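Local coordinates for protein putative isochorismatase hydrolase (Oleispira antarctica, PDB 3LQY) that probably acts as a hydrolase of the isochorismatase family, many of whose alpha/beta members use a catalytic cysteine, at residues N17-T22 against N28-T33; S21-A26 against G72-K77; N97-T102 against E135-E140. All coordinates share one frame; numbering follows the deposited sequence.

Contact 1 (N17-T22 against N28-T33)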
loop_
_atom_site.group_PDB
_atom_site.type_symbol
_atom_site.label_atom_id
_atom_site.label_comp_id
_atom_site.label_asym_id
_atom_site.label_seq_id
_atom_site.Cartn_x
_atom_site.Cartn_y
_atom_site.Cartn_z
ATOM N N ASN A 17 -5.248 8.102 -7.714
ATOM C CA ASN A 17 -6.491 8.278 -8.439
ATOM C C ASN A 17 -6.745 7.330 -9.592
ATOM O O ASN A 17 -7.871 6.826 -9.765
ATOM C CB ASN A 17 -6.565 9.713 -8.969
ATOM C CG ASN A 17 -6.886 10.722 -7.873
ATOM O OD1 ASN A 17 -7.635 10.426 -6.943
ATOM N ND2 ASN A 17 -6.309 11.911 -7.974
ATOM N N ASP A 18 -5.741 7.103 -10.434
ATOM C CA ASP A 18 -5.940 6.152 -11.586
ATOM C C ASP A 18 -6.473 4.758 -11.261
ATOM O O ASP A 18 -6.934 4.039 -12.166
ATOM C CB ASP A 18 -4.670 6.015 -12.460
ATOM C CG ASP A 18 -4.452 7.183 -13.437
ATOM O OD1 ASP A 18 -5.441 7.796 -13.890
ATOM O OD2 ASP A 18 -3.272 7.517 -13.743
ATOM N N TYR A 19 -6.397 4.377 -9.994
ATOM C CA TYR A 19 -6.891 3.091 -9.516
ATOM C C TYR A 19 -8.351 3.025 -9.147
ATOM O O TYR A 19 -8.904 1.959 -9.020
ATOM C CB TYR A 19 -6.056 2.604 -8.313
ATOM C CG TYR A 19 -4.668 2.051 -8.620
ATOM C CD1 TYR A 19 -4.354 1.554 -9.873
ATOM C CD2 TYR A 19 -3.706 1.971 -7.620
ATOM C CE1 TYR A 19 -3.125 0.957 -10.124
ATOM C CE2 TYR A 19 -2.436 1.391 -7.844
ATOM C CZ TYR A 19 -2.159 0.899 -9.120
ATOM O OH TYR A 19 -0.925 0.360 -9.357
ATOM N N PHE A 20 -9.020 4.155 -9.080
ATOM C CA PHE A 20 -10.377 4.220 -8.558
ATOM C C PHE A 20 -11.353 4.369 -9.720
ATOM O O PHE A 20 -11.329 5.400 -10.462
ATOM C CB PHE A 20 -10.495 5.482 -7.701
ATOM C CG PHE A 20 -9.802 5.399 -6.360
ATOM C CD1 PHE A 20 -10.544 5.282 -5.215
ATOM C CD2 PHE A 20 -8.400 5.450 -6.261
ATOM C CE1 PHE A 20 -9.911 5.251 -3.945
ATOM C CE2 PHE A 20 -7.751 5.395 -5.029
ATOM C CZ PHE A 20 -8.502 5.306 -3.860
ATOM N N SER A 21 -12.280 3.444 -9.866
ATOM C CA SER A 21 -13.253 3.575 -10.949
ATOM C C SER A 21 -14.193 4.791 -10.727
ATOM O O SER A 21 -14.752 5.308 -11.704
ATOM C CB SER A 21 -14.069 2.326 -11.117
ATOM O OG SER A 21 -14.736 2.028 -9.913
ATOM N N THR A 22 -14.331 5.254 -9.475
ATOM C CA THR A 22 -15.064 6.499 -9.179
ATOM C C THR A 22 -14.294 7.753 -9.581
ATOM O O THR A 22 -14.877 8.847 -9.558
ATOM C CB THR A 22 -15.485 6.590 -7.670
ATOM O OG1 THR A 22 -14.322 6.620 -6.824
ATOM C CG2 THR A 22 -16.372 5.403 -7.246
ATOM N N ASN A 28 -6.471 3.036 -14.869
ATOM C CA ASN A 28 -6.133 1.660 -14.458
ATOM C C ASN A 28 -6.996 1.250 -13.264
ATOM O O ASN A 28 -6.463 0.914 -12.213
ATOM C CB ASN A 28 -4.633 1.562 -14.121
ATOM C CG ASN A 28 -4.058 0.146 -14.340
ATOM O OD1 ASN A 28 -3.655 -0.230 -15.457
ATOM N ND2 ASN A 28 -3.995 -0.627 -13.256
ATOM N N PRO A 29 -8.339 1.344 -13.414
ATOM C CA PRO A 29 -9.275 1.112 -12.326
ATOM C C PRO A 29 -9.152 -0.308 -11.829
ATOM O O PRO A 29 -8.984 -1.236 -12.651
ATOM C CB PRO A 29 -10.655 1.403 -12.953
ATOM C CG PRO A 29 -10.453 1.176 -14.391
ATOM C CD PRO A 29 -9.042 1.644 -14.674
ATOM N N LEU A 30 -9.143 -0.444 -10.507
ATOM C CA LEU A 30 -9.052 -1.744 -9.852
ATOM C C LEU A 30 -10.400 -2.087 -9.294
ATOM O O LEU A 30 -11.294 -1.252 -9.280
ATOM C CB LEU A 30 -8.064 -1.677 -8.706
ATOM C CG LEU A 30 -6.673 -1.181 -9.044
ATOM C CD1 LEU A 30 -5.848 -1.169 -7.744
ATOM C CD2 LEU A 30 -5.942 -2.018 -10.116
ATOM N N VAL A 31 -10.525 -3.304 -8.807
ATOM C CA VAL A 31 -11.756 -3.813 -8.210
ATOM C C VAL A 31 -11.777 -3.508 -6.726
ATOM O O VAL A 31 -10.859 -3.879 -6.020
ATOM C CB VAL A 31 -11.877 -5.336 -8.408
ATOM C CG1 VAL A 31 -13.041 -5.871 -7.604
ATOM C CG2 VAL A 31 -12.010 -5.670 -9.896
ATOM N N GLY A 32 -12.791 -2.751 -6.266
ATOM C CA GLY A 32 -12.950 -2.519 -4.816
ATOM C C GLY A 32 -12.011 -1.488 -4.219
ATOM O O GLY A 32 -11.784 -1.453 -2.985
ATOM N N THR A 33 -11.454 -0.612 -5.044
ATOM C CA THR A 33 -10.489 0.348 -4.528
ATOM C C THR A 33 -11.105 1.291 -3.477
ATOM O O THR A 33 -10.485 1.629 -2.473
ATOM C CB THR A 33 -9.920 1.226 -5.625
ATOM O OG1 THR A 33 -9.732 0.468 -6.820
ATOM C CG2 THR A 33 -8.608 1.887 -5.162
HETATM O O HOH W 1 -12.536 1.129 -8.303
#
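Tyr19 O takes two hydrogen bonds from the 28-33 segment, and they reach it from opposite faces of its carbonyl plane. Leu30 N donates almost straight, 2.8 Å from Tyr19 O with 167° at the hydrogen, while the hydroxyl of Thr33 gives its proton from well above the plane, OG1 lying 2.8 Å from Tyr19 O. One residue back, Asn28 N bonds to Asp18 O at 2.9 Å along a more bent path. A water extends the network, accepting from Ser21 N and donating to Leu30 O. Beyond these bonds side chains take over most of the packing. A methyl of Leu30 lies over one face of the Tyr19 ring, CD1 3.5 Å from Tyr19 CG and displaced from the ring centre, while the backbone carbonyl of Asn28 meets the same ring in its plane, O 3.2 Å from Tyr19 CD1. Thr33 divides its branches: with CG2 anti to the backbone N, that methyl sits over the middle of the Phe20 ring, 3.5 Å from the centroid and 7° off the normal, in a CH-pi contact, as OG1 turns to the tyrosine carbonyl. Asp18 looks elsewhere, its carboxylate accepting from the backbone N atoms of Phe69 and Lys27. The folded-back loop bridges strand 8-13 and helix 33-49, whose first residue is Thr33. Phe20 leans on Glu34 and Ala37 of that helix and stacks with His79, and Tyr19 and Leu30 both rest on Ala121 at the end of strand 115-121.

Contact 2 (S21-A26 against G72-K77)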
loop_
_atom_site.group_PDB
_atom_site.type_symbol
_atom_site.label_atom_id
_atom_site.label_comp_id
_atom_site.label_asym_id
_atom_site.label_seq_id
_atom_site.Cartn_x
_atom_site.Cartn_y
_atom_site.Cartn_z
ATOM N N SER A 21 -12.280 3.444 -9.866
ATOM C CA SER A 21 -13.253 3.575 -10.949
ATOM C C SER A 21 -14.193 4.791 -10.727
ATOM O O SER A 21 -14.752 5.308 -11.704
ATOM C CB SER A 21 -14.069 2.326 -11.117
ATOM O OG SER A 21 -14.736 2.028 -9.913
ATOM N N THR A 22 -14.331 5.254 -9.475
ATOM C CA THR A 22 -15.064 6.499 -9.179
ATOM C C THR A 22 -14.294 7.753 -9.581
ATOM O O THR A 22 -14.877 8.847 -9.558
ATOM C CB THR A 22 -15.485 6.590 -7.670
ATOM O OG1 THR A 22 -14.322 6.620 -6.824
ATOM C CG2 THR A 22 -16.372 5.403 -7.246
ATOM N N TYR A 23 -13.038 7.626 -10.010
ATOM C CA TYR A 23 -12.292 8.780 -10.507
ATOM C C TYR A 23 -12.420 8.959 -11.999
ATOM O O TYR A 23 -12.126 8.055 -12.766
ATOM C CB TYR A 23 -10.851 8.703 -10.102
ATOM C CG TYR A 23 -9.983 9.816 -10.617
ATOM C CD1 TYR A 23 -9.962 11.075 -9.996
ATOM C CD2 TYR A 23 -9.159 9.609 -11.717
ATOM C CE1 TYR A 23 -9.110 12.049 -10.433
ATOM C CE2 TYR A 23 -8.335 10.615 -12.192
ATOM C CZ TYR A 23 -8.319 11.819 -11.559
ATOM O OH TYR A 23 -7.466 12.802 -12.020
ATOM N N ASN A 24 -12.933 10.138 -12.398
ATOM C CA ASN A 24 -13.182 10.438 -13.804
ATOM C C ASN A 24 -11.880 10.374 -14.610
ATOM O O ASN A 24 -10.897 11.075 -14.292
ATOM C CB ASN A 24 -13.839 11.831 -13.980
ATOM C CG ASN A 24 -14.333 12.079 -15.395
ATOM O OD1 ASN A 24 -14.803 11.173 -16.068
ATOM N ND2 ASN A 24 -14.351 13.340 -15.794
ATOM N N GLY A 25 -11.878 9.496 -15.609
ATOM C CA GLY A 25 -10.722 9.267 -16.486
ATOM C C GLY A 25 -9.654 8.330 -15.915
ATOM O O GLY A 25 -8.553 8.268 -16.462
ATOM N N ALA A 26 -9.996 7.599 -14.857
ATOM C CA ALA A 26 -9.030 6.678 -14.201
ATOM C C ALA A 26 -8.443 5.798 -15.295
ATOM O O ALA A 26 -9.197 5.208 -16.063
ATOM C CB ALA A 26 -9.729 5.850 -13.133
ATOM N N GLY A 72 3.443 13.747 -13.149
ATOM C CA GLY A 72 2.846 15.063 -12.968
ATOM C C GLY A 72 1.330 15.163 -13.159
ATOM O O GLY A 72 0.753 16.257 -13.005
ATOM N N SER A 73 0.689 14.039 -13.489
ATOM C CA SER A 73 -0.749 14.025 -13.789
ATOM C C SER A 73 -1.586 13.969 -12.520
ATOM O O SER A 73 -1.107 13.502 -11.474
ATOM C CB SER A 73 -1.099 12.830 -14.662
ATOM O OG SER A 73 -0.843 11.614 -13.974
ATOM N N ASP A 74 -2.843 14.418 -12.616
ATOM C CA ASP A 74 -3.774 14.272 -11.492
ATOM C C ASP A 74 -4.039 12.764 -11.218
ATOM O O ASP A 74 -4.347 12.377 -10.084
ATOM C CB ASP A 74 -5.099 15.013 -11.726
ATOM C CG ASP A 74 -4.914 16.508 -11.921
ATOM O OD1 ASP A 74 -3.835 17.058 -11.577
ATOM O OD2 ASP A 74 -5.877 17.150 -12.401
ATOM N N GLY A 75 -3.896 11.919 -12.252
ATOM C CA GLY A 75 -4.229 10.502 -12.114
ATOM C C GLY A 75 -3.233 9.794 -11.195
ATOM O O GLY A 75 -3.550 8.754 -10.569
ATOM N N ALA A 76 -2.040 10.386 -11.083
ATOM C CA ALA A 76 -0.947 9.867 -10.228
ATOM C C ALA A 76 -0.928 10.474 -8.840
ATOM O O ALA A 76 -0.065 10.148 -8.040
ATOM C CB ALA A 76 0.406 10.112 -10.887
ATOM N N LYS A 77 -1.870 11.349 -8.547
ATOM C CA LYS A 77 -1.980 11.961 -7.219
ATOM C C LYS A 77 -2.650 10.983 -6.267
ATOM O O LYS A 77 -3.505 10.223 -6.687
ATOM C CB LYS A 77 -2.798 13.265 -7.291
ATOM C CG LYS A 77 -2.117 14.367 -8.046
ATOM C CD LYS A 77 -3.028 15.653 -8.117
ATOM C CE LYS A 77 -2.371 16.775 -8.877
ATOM N NZ LYS A 77 -3.358 17.885 -9.083
#
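The Tyr23 ring approaches Asp74 and Gly75 with its phenol end, meeting Asp74 O and Gly75 CA obliquely; in its own plane, at the edge, lies Ala26 CA from the same turn. Its CG stands anti to the backbone N (chi1 177°), which extends the ring from the turn to the 72-77 segment. There OH comes to 3.3 Å from Asp74 CB, and the ring carbon CE2 lies 4.1 Å from Gly75 CA, against a residue that has no side chain. Ring and carboxylate planes stand 76° apart, and the carboxylate is turned off the phenol: Asp74 OD2 is 4.6 Å from Tyr23 OH. Asp74 instead forms a salt bridge with Lys77, whose NZ lies 2.7 Å from Asp74 OD1 and meets it from above the carboxylate plane. Behind the ring, the type II turn from Tyr23 to Ala26 is closed by Ala26 N bonding to Tyr23 O at 3.0 Å, with Gly25 supplying the positive phi. Tyr23 also touches Asn17 of its own loop, whose ND2 bonds to Asp74 O. No hydrogen bond joins the segments here, so the contact rests on van der Waals packing of the phenol end, while the aspartate charge is probably balanced by Lys77 of its own loop.

Contact 3 (N97-T102 against E135-E140)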
loop_
_atom_site.group_PDB
_atom_site.type_symbol
_atom_site.label_atom_id
_atom_site.label_comp_id
_atom_site.label_asym_id
_atom_site.label_seq_id
_atom_site.Cartn_x
_atom_site.Cartn_y
_atom_site.Cartn_z
ATOM N N ASN A 97 8.716 -2.808 -6.836
ATOM C CA ASN A 97 9.184 -2.842 -5.464
ATOM C C ASN A 97 9.435 -1.455 -4.932
ATOM O O ASN A 97 10.256 -0.739 -5.482
ATOM C CB ASN A 97 10.491 -3.647 -5.439
ATOM C CG ASN A 97 11.098 -3.809 -4.054
ATOM O OD1 ASN A 97 10.686 -3.171 -3.099
ATOM N ND2 ASN A 97 12.074 -4.750 -3.934
ATOM N N SER A 98 8.799 -1.122 -3.811
ATOM C CA SER A 98 8.829 0.230 -3.261
ATOM C C SER A 98 10.194 0.589 -2.642
ATOM O O SER A 98 10.473 1.770 -2.395
ATOM C CB SER A 98 7.707 0.416 -2.220
ATOM O OG SER A 98 6.420 0.478 -2.813
ATOM N N PHE A 99 11.049 -0.406 -2.399
ATOM C CA PHE A 99 12.429 -0.131 -1.933
ATOM C C PHE A 99 13.405 0.080 -3.073
ATOM O O PHE A 99 14.535 0.476 -2.820
ATOM C CB PHE A 99 12.999 -1.299 -1.088
ATOM C CG PHE A 99 12.315 -1.487 0.231
ATOM C CD1 PHE A 99 12.706 -0.757 1.341
ATOM C CD2 PHE A 99 11.279 -2.392 0.362
ATOM C CE1 PHE A 99 12.060 -0.907 2.561
ATOM C CE2 PHE A 99 10.610 -2.531 1.572
ATOM C CZ PHE A 99 11.017 -1.801 2.681
ATOM N N ARG A 100 13.042 -0.273 -4.299
ATOM C CA ARG A 100 13.996 -0.257 -5.407
ATOM C C ARG A 100 14.215 1.128 -5.985
ATOM O O ARG A 100 13.275 1.741 -6.517
ATOM C CB ARG A 100 13.534 -1.184 -6.509
ATOM C CG ARG A 100 14.482 -1.302 -7.656
ATOM C CD ARG A 100 14.138 -2.497 -8.501
ATOM N NE ARG A 100 14.808 -2.448 -9.792
ATOM C CZ ARG A 100 14.525 -3.231 -10.827
ATOM N NH1 ARG A 100 13.593 -4.169 -10.727
ATOM N NH2 ARG A 100 15.196 -3.089 -11.969
ATOM N N ASP A 101 15.469 1.584 -5.919
ATOM C CA ASP A 101 15.874 2.941 -6.389
ATOM C C ASP A 101 15.083 4.080 -5.736
ATOM O O ASP A 101 14.997 5.177 -6.285
ATOM C CB ASP A 101 15.777 3.059 -7.929
ATOM C CG ASP A 101 16.700 2.079 -8.661
ATOM O OD1 ASP A 101 17.816 1.802 -8.166
ATOM O OD2 ASP A 101 16.304 1.601 -9.749
ATOM N N THR A 102 14.510 3.817 -4.569
ATOM C CA THR A 102 13.791 4.814 -3.810
ATOM C C THR A 102 14.532 5.042 -2.516
ATOM O O THR A 102 15.493 4.372 -2.216
ATOM C CB THR A 102 12.334 4.386 -3.456
ATOM O OG1 THR A 102 12.359 3.452 -2.365
ATOM C CG2 THR A 102 11.635 3.822 -4.660
ATOM N N GLU A 135 9.981 -7.927 4.781
ATOM C CA GLU A 135 10.192 -9.039 5.705
ATOM C C GLU A 135 11.622 -9.545 5.526
ATOM O O GLU A 135 12.331 -9.795 6.509
ATOM C CB GLU A 135 9.156 -10.127 5.459
ATOM C CG GLU A 135 9.022 -11.134 6.604
ATOM C CD GLU A 135 10.194 -12.068 6.676
ATOM O OE1 GLU A 135 10.841 -12.251 5.614
ATOM O OE2 GLU A 135 10.461 -12.625 7.764
ATOM N N ASP A 136 12.064 -9.689 4.278
ATOM C CA ASP A 136 13.461 -10.093 3.995
ATOM C C ASP A 136 14.495 -9.104 4.494
ATOM O O ASP A 136 15.607 -9.485 4.846
ATOM C CB ASP A 136 13.708 -10.316 2.500
ATOM C CG ASP A 136 13.109 -11.599 1.984
ATOM O OD1 ASP A 136 12.733 -12.495 2.791
ATOM O OD2 ASP A 136 13.022 -11.738 0.729
ATOM N N LEU A 137 14.145 -7.826 4.542
ATOM C CA LEU A 137 15.064 -6.829 5.069
ATOM C C LEU A 137 15.083 -6.830 6.579
ATOM O O LEU A 137 15.962 -6.224 7.155
ATOM C CB LEU A 137 14.679 -5.432 4.593
ATOM C CG LEU A 137 15.056 -5.106 3.150
ATOM C CD1 LEU A 137 14.415 -3.730 2.743
ATOM C CD2 LEU A 137 16.570 -5.121 2.945
ATOM N N GLY A 138 14.083 -7.433 7.210
ATOM C CA GLY A 138 14.030 -7.518 8.652
ATOM C C GLY A 138 12.876 -6.885 9.403
ATOM O O GLY A 138 12.831 -6.994 10.630
ATOM N N TYR A 139 11.950 -6.212 8.712
ATOM C CA TYR A 139 10.777 -5.655 9.375
ATOM C C TYR A 139 9.754 -6.710 9.685
ATOM O O TYR A 139 9.577 -7.640 8.898
ATOM C CB TYR A 139 10.088 -4.598 8.471
ATOM C CG TYR A 139 11.021 -3.490 8.042
ATOM C CD1 TYR A 139 11.202 -2.358 8.830
ATOM C CD2 TYR A 139 11.718 -3.569 6.837
ATOM C CE1 TYR A 139 12.073 -1.362 8.452
ATOM C CE2 TYR A 139 12.590 -2.559 6.434
ATOM C CZ TYR A 139 12.769 -1.452 7.247
ATOM O OH TYR A 139 13.627 -0.430 6.841
ATOM N N GLU A 140 9.059 -6.580 10.811
ATOM C CA GLU A 140 7.883 -7.431 11.059
ATOM C C GLU A 140 6.726 -6.770 10.321
ATOM O O GLU A 140 6.498 -5.580 10.482
ATOM C CB GLU A 140 7.574 -7.547 12.547
ATOM C CG GLU A 140 8.716 -8.057 13.347
ATOM C CD GLU A 140 8.388 -8.121 14.805
ATOM O OE1 GLU A 140 7.231 -7.827 15.175
ATOM O OE2 GLU A 140 9.292 -8.426 15.581
#
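Phe99 N donates to Asn97 OD1 at 2.9 Å and 162°, making an Asx turn whose aromatic residue is the one that meets Leu137 and Tyr139. The donor stands above the plane of the asparagine amide, and the same OD1 lies at the edge of the Phe99 ring, in its plane. A type I turn from Asn97 to Arg100, closed by Arg100 N on Asn97 O at 3.1 Å, completes the bend. From the opposite direction comes Leu137: its CD1 methyl sits over the centre of the ring, 3.7 Å from the Phe99 centroid and 12° off the normal, a CH-pi contact. Leu137 CG is anti to its carbonyl carbon (chi1 -77°), which carries this branch off the helix end to the phenylalanine. Tyr139 touches more lightly and obliquely, CE2 4.1 Å from Phe99 CZ. Phe99 also packs on Leu104 and Leu108 of helix 104-110 and on Val130, Ala133 and Ala134 of helix 128-137. An alanine in place of Phe99 is likely to open a gap between the two helices and strip the Leu137 methyl of its aromatic face. Helix 128-137 ends in a Schellman motif at Gly138. The contact thus packs the loop from strand 90-93 into helix 104-110 against the C-terminal end of helix 128-137, the helix of the beta-alpha-beta crossover from strand 115-121 to strand 140-149 in this alpha/beta fold.

Contacts 1 and 2 are neighbours, their centres about 9 Å apart, sharing Ser21 and Thr22 and starting from the same loop. They are tied by probable hydrogen bonds from Asp18 N to Gly75 O (2.7 Å) and from Asn17 ND2 to Asp74 O (2.9 Å), so the loop after strand 8-13 is held both to itself and to the 72-77 segment. Contact 3 lies across the chain's centre, its centre about 25 Å from that of contact 1 and 27 Å from that of contact 2. A glycerol, probably from the crystallisation liquor, lies about 6 Å from the Leu30 side chain. Cys126, found as 3-sulfinoalanine and probably at the position of the nucleophilic cysteine of related hydrolases, lies just before helix 128-137, whose other end takes part in contact 3.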